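Local coordinates for protein YrdA (Escherichia coli, PDB 3TIS) that binds zinc ions at the subunit interfaces of a trimer and belongs to the gamma-class carbonic anhydrase family, its physiological reaction remaining uncertain, at residues A125-P130 with L140-P145; L111-I116 with V129-R134; G37-V42 with N58-S63; G46-V51 with M64-H69. The protein carries 1 engineered substitution. All coordinates share one frame; numbering follows the deposited sequence.

Interaction 1: residues A125-P130 with L140-P145; sequences AGSLVP and LYLGSP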
loop_
_atom_site.group_PDB
_atom_site.type_symbol
_atom_site.label_atom_id
_atom_site.label_comp_id
_atom_site.label_asym_id
_atom_site.label_seq_id
_atom_site.Cartn_x
_atom_site.Cartn_y
_atom_site.Cartn_z
ATOM N N ALA B 125 7.050 -5.641 -11.498
ATOM C CA ALA B 125 6.324 -4.747 -10.609
ATOM C C ALA B 125 4.846 -4.664 -10.981
ATOM O O ALA B 125 4.478 -4.792 -12.147
ATOM C CB ALA B 125 6.950 -3.359 -10.653
ATOM N N GLY B 126 4.007 -4.456 -9.972
ATOM C CA GLY B 126 2.579 -4.333 -10.192
ATOM C C GLY B 126 1.880 -5.565 -10.729
ATOM O O GLY B 126 0.791 -5.453 -11.287
ATOM N N SER B 127 2.486 -6.737 -10.559
ATOM C CA SER B 127 1.885 -7.980 -11.045
ATOM C C SER B 127 0.888 -8.578 -10.050
ATOM O O SER B 127 0.886 -8.235 -8.868
ATOM C CB SER B 127 2.972 -9.023 -11.339
ATOM O OG SER B 127 3.905 -8.545 -12.293
ATOM N N LEU B 128 0.045 -9.477 -10.547
ATOM C CA LEU B 128 -0.944 -10.154 -9.721
ATOM C C LEU B 128 -0.796 -11.654 -9.957
ATOM O O LEU B 128 -0.954 -12.136 -11.078
ATOM C CB LEU B 128 -2.368 -9.691 -10.094
ATOM C CG LEU B 128 -3.604 -10.225 -9.348
ATOM C CD1 LEU B 128 -3.802 -11.706 -9.634
ATOM C CD2 LEU B 128 -3.458 -9.985 -7.853
ATOM N N VAL B 129 -0.475 -12.385 -8.896
ATOM C CA VAL B 129 -0.326 -13.827 -8.990
ATOM C C VAL B 129 -1.576 -14.460 -8.390
ATOM O O VAL B 129 -1.809 -14.381 -7.184
ATOM C CB VAL B 129 0.929 -14.310 -8.237
ATOM C CG1 VAL B 129 1.009 -15.825 -8.269
ATOM C CG2 VAL B 129 2.165 -13.733 -8.886
ATOM N N PRO B 130 -2.408 -15.086 -9.240
ATOM C CA PRO B 130 -3.661 -15.754 -8.871
ATOM C C PRO B 130 -3.460 -16.856 -7.837
ATOM O O PRO B 130 -2.355 -17.393 -7.691
ATOM C CB PRO B 130 -4.154 -16.321 -10.198
ATOM C CG PRO B 130 -3.552 -15.419 -11.212
ATOM C CD PRO B 130 -2.164 -15.219 -10.685
ATOM N N LEU B 140 10.655 -15.279 -15.985
ATOM C CA LEU B 140 10.228 -13.920 -15.673
ATOM C C LEU B 140 8.732 -13.864 -15.930
ATOM O O LEU B 140 8.270 -14.236 -17.009
ATOM C CB LEU B 140 10.918 -12.906 -16.585
ATOM C CG LEU B 140 10.231 -11.540 -16.674
ATOM C CD1 LEU B 140 10.264 -10.856 -15.316
ATOM C CD2 LEU B 140 10.922 -10.681 -17.728
ATOM N N TYR B 141 7.976 -13.406 -14.943
ATOM C CA TYR B 141 6.533 -13.305 -15.093
ATOM C C TYR B 141 6.130 -11.858 -14.908
ATOM O O TYR B 141 6.733 -11.139 -14.113
ATOM C CB TYR B 141 5.815 -14.174 -14.055
ATOM C CG TYR B 141 6.130 -15.648 -14.149
ATOM C CD1 TYR B 141 7.363 -16.149 -13.735
ATOM C CD2 TYR B 141 5.199 -16.543 -14.670
ATOM C CE1 TYR B 141 7.664 -17.506 -13.838
ATOM C CE2 TYR B 141 5.487 -17.901 -14.780
ATOM C CZ TYR B 141 6.719 -18.377 -14.365
ATOM O OH TYR B 141 7.009 -19.718 -14.494
ATOM N N LEU B 142 5.110 -11.433 -15.638
ATOM C CA LEU B 142 4.640 -10.059 -15.542
ATOM C C LEU B 142 3.173 -9.986 -15.930
ATOM O O LEU B 142 2.677 -10.839 -16.666
ATOM C CB LEU B 142 5.465 -9.158 -16.468
ATOM C CG LEU B 142 5.041 -7.692 -16.611
ATOM C CD1 LEU B 142 5.207 -6.954 -15.286
ATOM C CD2 LEU B 142 5.890 -7.040 -17.677
ATOM N N GLY B 143 2.483 -8.972 -15.418
ATOM C CA GLY B 143 1.081 -8.799 -15.748
ATOM C C GLY B 143 0.098 -9.040 -14.617
ATOM O O GLY B 143 0.455 -9.516 -13.537
ATOM N N SER B 144 -1.158 -8.703 -14.889
ATOM C CA SER B 144 -2.235 -8.862 -13.931
ATOM C C SER B 144 -3.457 -9.432 -14.652
ATOM O O SER B 144 -4.223 -8.701 -15.283
ATOM C CB SER B 144 -2.572 -7.506 -13.304
ATOM O OG SER B 144 -3.610 -7.638 -12.353
ATOM N N PRO B 145 -3.639 -10.758 -14.589
ATOM C CA PRO B 145 -2.782 -11.727 -13.896
ATOM C C PRO B 145 -1.471 -11.959 -14.645
ATOM O O PRO B 145 -1.415 -11.814 -15.865
ATOM C CB PRO B 145 -3.650 -12.975 -13.858
ATOM C CG PRO B 145 -4.354 -12.897 -15.178
ATOM C CD PRO B 145 -4.777 -11.438 -15.229
HETATM O O HOH W 1 2.320 -6.077 -14.255
#
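L128 donates its backbone N-H to the carbonyl oxygen of G143 (N to O 3.0 Å, 161° at the hydrogen), and packing is closest around this bond. The same G143 O is approached by CA of S127 at 3.3 Å, while CA of P145 makes a second CA-H...O contact with L128 O. CB of L128 lies 3.3 Å from OG of S144, whose hydroxyl is carried over it by an extended first torsion (chi1 -179°). Beyond them the rings of P130 and P145 are roughly perpendicular, with P130 CG 3.6 Å from P145 CB; a cis peptide precedes P145. Both segments belong to the C-terminal end of a left-handed parallel beta-helix. Strand 128-129 edges one face, and here the chain from the final coil doubles back into strand 146-151, to which L128 is also hydrogen-bonded. The grip is looser at G143 N: its bond to S127 OG is weak (3.5 Å, 133°), as is the one to a water that donates to A125 O. The stronger partner of S127 OG is G124 O. On this side the exposed L142 lays CD1 3.6 Å from S127 OG.

Interaction 2: residues L111-I116 with V129-R134; sequences LLDGAI and VPQNKR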
loop_
_atom_site.group_PDB
_atom_site.type_symbol
_atom_site.label_atom_id
_atom_site.label_comp_id
_atom_site.label_asym_id
_atom_site.label_seq_id
_atom_site.Cartn_x
_atom_site.Cartn_y
_atom_site.Cartn_z
ATOM N N LEU B 111 0.584 -11.359 -4.403
ATOM C CA LEU B 111 0.629 -12.807 -4.543
ATOM C C LEU B 111 -0.427 -13.372 -3.615
ATOM O O LEU B 111 -0.370 -13.169 -2.404
ATOM C CB LEU B 111 2.016 -13.354 -4.177
ATOM C CG LEU B 111 3.064 -13.379 -5.302
ATOM C CD1 LEU B 111 3.310 -11.969 -5.812
ATOM C CD2 LEU B 111 4.356 -14.006 -4.788
ATOM N N LEU B 112 -1.396 -14.074 -4.190
ATOM C CA LEU B 112 -2.483 -14.640 -3.408
ATOM C C LEU B 112 -2.235 -16.057 -2.890
ATOM O O LEU B 112 -1.257 -16.720 -3.246
ATOM C CB LEU B 112 -3.774 -14.589 -4.222
ATOM C CG LEU B 112 -4.165 -13.177 -4.672
ATOM C CD1 LEU B 112 -5.400 -13.235 -5.557
ATOM C CD2 LEU B 112 -4.414 -12.291 -3.455
ATOM N N ASP B 113 -3.154 -16.504 -2.044
ATOM C CA ASP B 113 -3.108 -17.803 -1.397
ATOM C C ASP B 113 -2.932 -19.005 -2.317
ATOM O O ASP B 113 -3.563 -19.099 -3.375
ATOM C CB ASP B 113 -4.380 -17.968 -0.565
ATOM C CG ASP B 113 -4.630 -16.774 0.337
ATOM O OD1 ASP B 113 -4.138 -16.767 1.484
ATOM O OD2 ASP B 113 -5.300 -15.825 -0.116
ATOM N N GLY B 114 -2.067 -19.924 -1.897
ATOM C CA GLY B 114 -1.832 -21.131 -2.664
ATOM C C GLY B 114 -0.827 -20.980 -3.783
ATOM O O GLY B 114 -0.403 -21.974 -4.379
ATOM N N ALA B 115 -0.439 -19.749 -4.088
ATOM C CA ALA B 115 0.526 -19.544 -5.157
ATOM C C ALA B 115 1.861 -20.125 -4.729
ATOM O O ALA B 115 2.209 -20.080 -3.552
ATOM C CB ALA B 115 0.675 -18.069 -5.457
ATOM N N ILE B 116 2.597 -20.684 -5.683
ATOM C CA ILE B 116 3.904 -21.256 -5.392
ATOM C C ILE B 116 4.926 -20.707 -6.377
ATOM O O ILE B 116 4.785 -20.895 -7.583
ATOM C CB ILE B 116 3.890 -22.793 -5.508
ATOM C CG1 ILE B 116 2.859 -23.380 -4.546
ATOM C CG2 ILE B 116 5.284 -23.343 -5.228
ATOM C CD1 ILE B 116 2.797 -24.901 -4.563
ATOM N N VAL B 129 -0.475 -12.385 -8.896
ATOM C CA VAL B 129 -0.326 -13.827 -8.990
ATOM C C VAL B 129 -1.576 -14.460 -8.390
ATOM O O VAL B 129 -1.809 -14.381 -7.184
ATOM C CB VAL B 129 0.929 -14.310 -8.237
ATOM C CG1 VAL B 129 1.009 -15.825 -8.269
ATOM C CG2 VAL B 129 2.165 -13.733 -8.886
ATOM N N PRO B 130 -2.408 -15.086 -9.240
ATOM C CA PRO B 130 -3.661 -15.754 -8.871
ATOM C C PRO B 130 -3.460 -16.856 -7.837
ATOM O O PRO B 130 -2.355 -17.393 -7.691
ATOM C CB PRO B 130 -4.154 -16.321 -10.198
ATOM C CG PRO B 130 -3.552 -15.419 -11.212
ATOM C CD PRO B 130 -2.164 -15.219 -10.685
ATOM N N GLN B 131 -4.531 -17.200 -7.132
ATOM C CA GLN B 131 -4.465 -18.244 -6.119
ATOM C C GLN B 131 -4.053 -19.552 -6.768
ATOM O O GLN B 131 -4.409 -19.820 -7.918
ATOM C CB GLN B 131 -5.821 -18.436 -5.450
ATOM C CG GLN B 131 -6.413 -17.182 -4.846
ATOM C CD GLN B 131 -7.606 -17.491 -3.967
ATOM O OE1 GLN B 131 -8.487 -18.258 -4.352
ATOM N NE2 GLN B 131 -7.644 -16.893 -2.781
ATOM N N ASN B 132 -3.301 -20.354 -6.021
ATOM C CA ASN B 132 -2.834 -21.654 -6.485
ATOM C C ASN B 132 -2.056 -21.594 -7.792
ATOM O O ASN B 132 -1.923 -22.600 -8.481
ATOM C CB ASN B 132 -4.018 -22.611 -6.645
ATOM C CG ASN B 132 -4.841 -22.731 -5.378
ATOM O OD1 ASN B 132 -4.332 -23.127 -4.326
ATOM N ND2 ASN B 132 -6.121 -22.386 -5.469
ATOM N N LYS B 133 -1.549 -20.417 -8.141
ATOM C CA LYS B 133 -0.771 -20.276 -9.367
ATOM C C LYS B 133 0.665 -20.666 -9.056
ATOM O O LYS B 133 1.239 -20.185 -8.085
ATOM C CB LYS B 133 -0.803 -18.830 -9.868
ATOM C CG LYS B 133 -0.066 -18.604 -11.186
ATOM C CD LYS B 133 -0.817 -19.242 -12.343
ATOM C CE LYS B 133 -0.167 -18.925 -13.678
ATOM N NZ LYS B 133 -0.980 -19.475 -14.801
ATOM N N ARG B 134 1.237 -21.543 -9.872
ATOM C CA ARG B 134 2.616 -21.981 -9.682
ATOM C C ARG B 134 3.522 -21.312 -10.704
ATOM O O ARG B 134 3.230 -21.330 -11.899
ATOM C CB ARG B 134 2.721 -23.505 -9.831
ATOM C CG ARG B 134 4.152 -24.040 -9.874
ATOM C CD ARG B 134 4.175 -25.564 -10.017
ATOM N NE ARG B 134 4.025 -26.246 -8.736
ATOM C CZ ARG B 134 5.012 -26.431 -7.866
ATOM N NH1 ARG B 134 6.232 -25.987 -8.137
ATOM N NH2 ARG B 134 4.780 -27.056 -6.717
#
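L111 and V129 are bridged as parallel neighbours, and L112 N donates to V129 O (3.0 Å, 166°) nearly along the C=O axis. Two more backbone bonds follow, the donor alternating between the segments: N132 N gives to D113 O at 2.9 Å, and I116 N to K133 O at 2.8 Å. Each of these last two acceptors also takes a CA-H...O contact, from Q131 and A115 respectively. Within each turn the remaining amides are used as well, A115 N by L112 O and K133 N by P130 O. The D113 carboxylate looks elsewhere: its OD1 is hydrogen-bonded to H95 ND1 and T68 OG1, so D113 acts as a second-shell residue holding a zinc ligand. Q131 runs alongside it with its amide plane 87° from the carboxylate. The R134 guanidinium carries I116 CG2 over one face, 3.8 Å above the plane, and pairs through NH1 with E118. Inside, V129 splits its methyls: CG1, anti to the backbone N (chi1 176°), touches A115 CB, and CG2 lies 3.7 Å from L111 CG. Replacing L111 with an alanine would probably open a gap beside V129 CG2 and take packing from C97. G114 sits where a CB would clash with N132 OD1. Two type II turns, L112-A115 and P130-K133, stacked in register are the corners of successive coils in a left-handed parallel beta-helix of hexapeptide repeats.

Interaction 3: residues G37-V42 with N58-S63; sequences GIWPLV and NIQDGS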
loop_
_atom_site.group_PDB
_atom_site.type_symbol
_atom_site.label_atom_id
_atom_site.label_comp_id
_atom_site.label_asym_id
_atom_site.label_seq_id
_atom_site.Cartn_x
_atom_site.Cartn_y
_atom_site.Cartn_z
ATOM N N GLY B 37 15.998 -8.504 6.621
ATOM C CA GLY B 37 15.806 -7.089 6.889
ATOM C C GLY B 37 14.377 -6.642 6.630
ATOM O O GLY B 37 13.874 -6.796 5.513
ATOM N N ILE B 38 13.721 -6.105 7.658
ATOM C CA ILE B 38 12.348 -5.616 7.538
ATOM C C ILE B 38 12.410 -4.091 7.498
ATOM O O ILE B 38 12.807 -3.458 8.475
ATOM C CB ILE B 38 11.470 -6.043 8.745
ATOM C CG1 ILE B 38 11.536 -7.560 8.942
ATOM C CG2 ILE B 38 10.018 -5.635 8.502
ATOM C CD1 ILE B 38 11.030 -8.357 7.765
ATOM N N TRP B 39 12.014 -3.510 6.368
ATOM C CA TRP B 39 12.060 -2.065 6.193
ATOM C C TRP B 39 10.838 -1.298 6.736
ATOM O O TRP B 39 9.907 -1.895 7.263
ATOM C CB TRP B 39 12.329 -1.761 4.714
ATOM C CG TRP B 39 13.666 -2.320 4.293
ATOM C CD1 TRP B 39 13.951 -3.624 3.972
ATOM C CD2 TRP B 39 14.922 -1.628 4.293
ATOM N NE1 TRP B 39 15.305 -3.784 3.786
ATOM C CE2 TRP B 39 15.925 -2.576 3.977
ATOM C CE3 TRP B 39 15.299 -0.299 4.536
ATOM C CZ2 TRP B 39 17.283 -2.237 3.900
ATOM C CZ3 TRP B 39 16.651 0.038 4.459
ATOM C CH2 TRP B 39 17.625 -0.932 4.144
ATOM N N PRO B 40 10.842 0.044 6.626
ATOM C CA PRO B 40 9.745 0.893 7.116
ATOM C C PRO B 40 8.302 0.620 6.666
ATOM O O PRO B 40 8.033 0.244 5.524
ATOM C CB PRO B 40 10.197 2.301 6.726
ATOM C CG PRO B 40 11.676 2.204 6.775
ATOM C CD PRO B 40 11.947 0.875 6.113
ATOM N N LEU B 41 7.383 0.846 7.599
ATOM C CA LEU B 41 5.955 0.684 7.378
ATOM C C LEU B 41 5.572 -0.641 6.737
ATOM O O LEU B 41 4.834 -0.695 5.750
ATOM C CB LEU B 41 5.425 1.858 6.550
ATOM C CG LEU B 41 5.751 3.255 7.109
ATOM C CD1 LEU B 41 5.007 4.303 6.286
ATOM C CD2 LEU B 41 5.362 3.366 8.588
ATOM N N VAL B 42 6.078 -1.720 7.316
ATOM C CA VAL B 42 5.768 -3.050 6.834
ATOM C C VAL B 42 4.989 -3.759 7.935
ATOM O O VAL B 42 5.242 -3.535 9.115
ATOM C CB VAL B 42 7.056 -3.838 6.530
ATOM C CG1 VAL B 42 6.716 -5.289 6.173
ATOM C CG2 VAL B 42 7.822 -3.152 5.388
ATOM N N ASN B 58 14.908 -9.812 2.055
ATOM C CA ASN B 58 14.526 -8.459 2.420
ATOM C C ASN B 58 13.068 -8.171 2.088
ATOM O O ASN B 58 12.596 -8.475 0.993
ATOM C CB ASN B 58 15.451 -7.436 1.732
ATOM C CG ASN B 58 15.408 -7.522 0.210
ATOM O OD1 ASN B 58 14.470 -7.042 -0.420
ATOM N ND2 ASN B 58 16.423 -8.145 -0.382
ATOM N N ILE B 59 12.358 -7.604 3.061
ATOM C CA ILE B 59 10.956 -7.240 2.910
ATOM C C ILE B 59 10.953 -5.712 2.858
ATOM O O ILE B 59 11.098 -5.041 3.887
ATOM C CB ILE B 59 10.114 -7.715 4.118
ATOM C CG1 ILE B 59 10.305 -9.220 4.338
ATOM C CG2 ILE B 59 8.638 -7.434 3.867
ATOM C CD1 ILE B 59 9.858 -10.084 3.174
ATOM N N GLN B 60 10.790 -5.172 1.655
ATOM C CA GLN B 60 10.824 -3.730 1.451
ATOM C C GLN B 60 9.632 -2.884 1.899
ATOM O O GLN B 60 8.515 -3.381 2.078
ATOM C CB GLN B 60 11.164 -3.446 -0.007
ATOM C CG GLN B 60 12.626 -3.704 -0.310
ATOM C CD GLN B 60 12.940 -3.661 -1.788
ATOM O OE1 GLN B 60 12.581 -2.712 -2.482
ATOM N NE2 GLN B 60 13.624 -4.688 -2.276
ATOM N N ASP B 61 9.918 -1.592 2.075
ATOM C CA ASP B 61 8.980 -0.566 2.544
ATOM C C ASP B 61 7.520 -0.722 2.113
ATOM O O ASP B 61 7.220 -0.883 0.931
ATOM C CB ASP B 61 9.466 0.829 2.103
ATOM C CG ASP B 61 10.987 0.991 2.184
ATOM O OD1 ASP B 61 11.709 0.227 1.512
ATOM O OD2 ASP B 61 11.464 1.891 2.906
ATOM N N GLY B 62 6.615 -0.659 3.088
ATOM C CA GLY B 62 5.194 -0.747 2.800
ATOM C C GLY B 62 4.620 -2.104 2.444
ATOM O O GLY B 62 3.438 -2.198 2.109
ATOM N N SER B 63 5.434 -3.155 2.502
ATOM C CA SER B 63 4.942 -4.492 2.187
ATOM C C SER B 63 3.934 -4.956 3.241
ATOM O O SER B 63 3.931 -4.477 4.382
ATOM C CB SER B 63 6.103 -5.487 2.104
ATOM O OG SER B 63 6.849 -5.287 0.916
#
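G37-V42 and N58-S63 run parallel and in register, joined by I59 N to G37 O (3.0 Å), W39 N to I59 O (3.1 Å, 171°) and G62 N to P40 O (3.0 Å). They are equivalent pieces of successive coils in the left-handed parallel beta-helix, each a short strand leading into a corner, and the second corner is a type II turn from Q60 to S63. Toward the interior, I38 and I59 run alongside each other in the same direction, and I38 CD1 meets I59 CG1. V42 comes squarely across I59, its CG1 placed anti to the backbone N (chi1 174°) and set 3.7 Å from I59 CG2. Past the strand, W39 turns the edge of its indole to the neighbouring coil: CD1 lies 3.2 Å from I59 O, in the ring plane, while Y174 of the C-terminal helix meets the ring edge-to-face. D61 lies beside P40, its OD2 3.4 Å from P40 CD, and its OD1 forms a salt bridge with R45 of the second subunit. Putting an alanine at D61 would probably cost R45 of the second subunit one of its carboxylate partners and remove the contact with P40 CD. Q60 points away from 37-42, its side chain about 4 Å from another of the trimer's zinc ions, and its NE2 donates straight to N58 OD1 (179°), whose ND2 binds T87. At the turn, Q60 O is gripped by two donors of one residue, the backbone N of S63 and its hydroxyl, with S63 OG 2.8 Å from Q60 O.

Interaction 4: residues G46-V51 with M64-H69; sequences GDVHYV and MLHVTH. With ZN (zinc ion), chain E.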
loop_
_atom_site.group_PDB
_atom_site.type_symbol
_atom_site.label_atom_id
_atom_site.label_comp_id
_atom_site.label_asym_id
_atom_site.label_seq_id
_atom_site.Cartn_x
_atom_site.Cartn_y
_atom_site.Cartn_z
ATOM N N GLY B 46 1.442 -13.013 11.449
ATOM C CA GLY B 46 1.344 -14.460 11.412
ATOM C C GLY B 46 0.496 -14.920 12.581
ATOM O O GLY B 46 0.963 -15.679 13.432
ATOM N N ASP B 47 -0.755 -14.468 12.618
ATOM C CA ASP B 47 -1.660 -14.807 13.709
ATOM C C ASP B 47 -2.484 -16.076 13.521
ATOM O O ASP B 47 -2.367 -17.006 14.317
ATOM C CB ASP B 47 -2.578 -13.611 14.015
ATOM C CG ASP B 47 -3.275 -13.058 12.779
ATOM O OD1 ASP B 47 -3.853 -11.961 12.871
ATOM O OD2 ASP B 47 -3.264 -13.711 11.720
ATOM N N VAL B 48 -3.315 -16.128 12.486
ATOM C CA VAL B 48 -4.138 -17.313 12.251
ATOM C C VAL B 48 -3.332 -18.448 11.619
ATOM O O VAL B 48 -3.841 -19.547 11.405
ATOM C CB VAL B 48 -5.373 -16.977 11.370
ATOM C CG1 VAL B 48 -6.292 -16.024 12.122
ATOM C CG2 VAL B 48 -4.934 -16.359 10.056
ATOM N N HIS B 49 -2.069 -18.174 11.325
ATOM C CA HIS B 49 -1.174 -19.175 10.754
ATOM C C HIS B 49 0.237 -18.605 10.822
ATOM O O HIS B 49 0.413 -17.422 11.095
ATOM C CB HIS B 49 -1.557 -19.499 9.308
ATOM C CG HIS B 49 -1.533 -20.963 9.001
ATOM N ND1 HIS B 49 -0.428 -21.754 9.235
ATOM C CD2 HIS B 49 -2.488 -21.788 8.512
ATOM C CE1 HIS B 49 -0.705 -23.004 8.907
ATOM N NE2 HIS B 49 -1.949 -23.052 8.465
ATOM N N TYR B 50 1.243 -19.430 10.570
ATOM C CA TYR B 50 2.620 -18.964 10.665
ATOM C C TYR B 50 3.191 -18.303 9.414
ATOM O O TYR B 50 2.670 -18.466 8.309
ATOM C CB TYR B 50 3.529 -20.131 11.085
ATOM C CG TYR B 50 3.731 -21.204 10.024
ATOM C CD1 TYR B 50 4.660 -21.031 8.994
ATOM C CD2 TYR B 50 2.982 -22.383 10.044
ATOM C CE1 TYR B 50 4.839 -22.005 8.007
ATOM C CE2 TYR B 50 3.153 -23.365 9.059
ATOM C CZ TYR B 50 4.082 -23.167 8.045
ATOM O OH TYR B 50 4.245 -24.120 7.064
ATOM N N VAL B 51 4.265 -17.541 9.615
ATOM C CA VAL B 51 4.977 -16.870 8.531
ATOM C C VAL B 51 6.456 -17.169 8.731
ATOM O O VAL B 51 7.052 -16.751 9.726
ATOM C CB VAL B 51 4.779 -15.345 8.553
ATOM C CG1 VAL B 51 5.713 -14.688 7.531
ATOM C CG2 VAL B 51 3.337 -15.006 8.232
ATOM N N MET B 64 3.084 -5.899 2.851
ATOM C CA MET B 64 2.066 -6.419 3.751
ATOM C C MET B 64 2.033 -7.943 3.624
ATOM O O MET B 64 1.822 -8.478 2.539
ATOM C CB MET B 64 0.712 -5.799 3.377
ATOM C CG MET B 64 -0.312 -5.771 4.498
ATOM S SD MET B 64 -0.882 -7.419 5.015
ATOM C CE MET B 64 -0.398 -7.405 6.773
ATOM N N LEU B 65 2.265 -8.640 4.733
ATOM C CA LEU B 65 2.274 -10.105 4.717
ATOM C C LEU B 65 1.265 -10.721 5.675
ATOM O O LEU B 65 1.251 -10.411 6.868
ATOM C CB LEU B 65 3.670 -10.648 5.062
ATOM C CG LEU B 65 4.787 -10.521 4.033
ATOM C CD1 LEU B 65 5.065 -9.053 3.727
ATOM C CD2 LEU B 65 6.038 -11.184 4.586
ATOM N N HIS B 66 0.429 -11.606 5.150
ATOM C CA HIS B 66 -0.564 -12.266 5.970
ATOM C C HIS B 66 -0.808 -13.693 5.506
ATOM O O HIS B 66 -0.192 -14.166 4.559
ATOM C CB HIS B 66 -1.881 -11.486 5.960
ATOM C CG HIS B 66 -2.813 -11.881 7.065
ATOM N ND1 HIS B 66 -4.179 -11.741 6.976
ATOM C CD2 HIS B 66 -2.571 -12.434 8.277
ATOM C CE1 HIS B 66 -4.741 -12.194 8.083
ATOM N NE2 HIS B 66 -3.787 -12.621 8.888
ATOM N N VAL B 67 -1.727 -14.371 6.177
ATOM C CA VAL B 67 -2.053 -15.754 5.871
ATOM C C VAL B 67 -3.549 -15.965 5.978
ATOM O O VAL B 67 -4.291 -15.032 6.286
ATOM C CB VAL B 67 -1.380 -16.693 6.877
ATOM C CG1 VAL B 67 0.133 -16.636 6.721
ATOM C CG2 VAL B 67 -1.782 -16.285 8.286
ATOM N N THR B 68 -3.985 -17.196 5.732
ATOM C CA THR B 68 -5.397 -17.552 5.823
ATOM C C THR B 68 -5.567 -18.612 6.906
ATOM O O THR B 68 -4.745 -19.518 7.023
ATOM C CB THR B 68 -5.921 -18.115 4.490
ATOM O OG1 THR B 68 -5.886 -17.085 3.497
ATOM C CG2 THR B 68 -7.364 -18.624 4.642
ATOM N N HIS B 69 -6.638 -18.497 7.686
ATOM C CA HIS B 69 -6.918 -19.429 8.782
ATOM C C HIS B 69 -7.400 -20.817 8.329
ATOM O O HIS B 69 -7.969 -20.970 7.248
ATOM C CB HIS B 69 -7.964 -18.813 9.715
ATOM C CG HIS B 69 -9.332 -18.737 9.110
ATOM N ND1 HIS B 69 -10.326 -19.645 9.405
ATOM C CD2 HIS B 69 -9.854 -17.892 8.190
ATOM C CE1 HIS B 69 -11.402 -19.362 8.693
ATOM N NE2 HIS B 69 -11.142 -18.304 7.948
HETATM ZN ZN ZN E . -5.350 -11.707 5.134
HETATM O O HOH W 2 -7.659 -11.608 5.794
#
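H66 bridges zinc and D47: ND1 coordinates the metal at 2.2 Å, and NE2 donates to D47 OD2 at 3.1 Å. A water 2.4 Å from the zinc ion, H95 of the same chain and H90 of the third subunit complete the metal site. H66 CG stands anti to its own amide nitrogen (chi1 -164°), directing the imidazole toward the metal. The carboxylate oxygen lies in the ring plane, 4° out of it, and is met on its syn side, although the two planes stand 68° apart; this bond would resist rotation of the imidazole. Three histidines shared between two subunits are the hallmark of gamma-class carbonic anhydrases, here mounted on a left-handed parallel beta-helix whose chain rounds a corner at D47-H49. D47 is itself held through OD1, by a salt bridge to R45 and a hydrogen bond to Y174 OH of the third subunit. Behind the metal site V67 fills the corner. CG2 of V67 lies 3.6 Å from V48 CG2 and 3.4 Å from H49 CB, and V67 CG1 faces V51 CG2. V48 CB also rests 3.6 Å from H69 CB, and W170 of the third subunit packs on V48 and meets the H69 ring edge-to-face. Farther out, H49 NE2 is bonded to D76 O.

In the fold
Interactions 2, 3 and 4 join successive coils of one beta-helix, and interaction 1 closes its C-terminal end. Interactions 3 and 4 alternate along the chain, their centres about 16 Å apart, and touch where I59 CG2 packs 3.9 Å from L65 CD1. Interaction 4 supplies a zinc ligand directly. Interaction 2, with its centre about 15 Å from that of interaction 4, meets it at D113 and T68 (2.7 Å between D113 OD1 and T68 OG1); the D113 side chain is about 6 Å from the zinc ion. Interaction 1 shares V129 and P130 with interaction 2, and its A125 side chain is about 10 Å from a different zinc ion of the trimer. Interactions 1 and 3 are about 20 Å apart, centre to centre, yet both touch the second subunit.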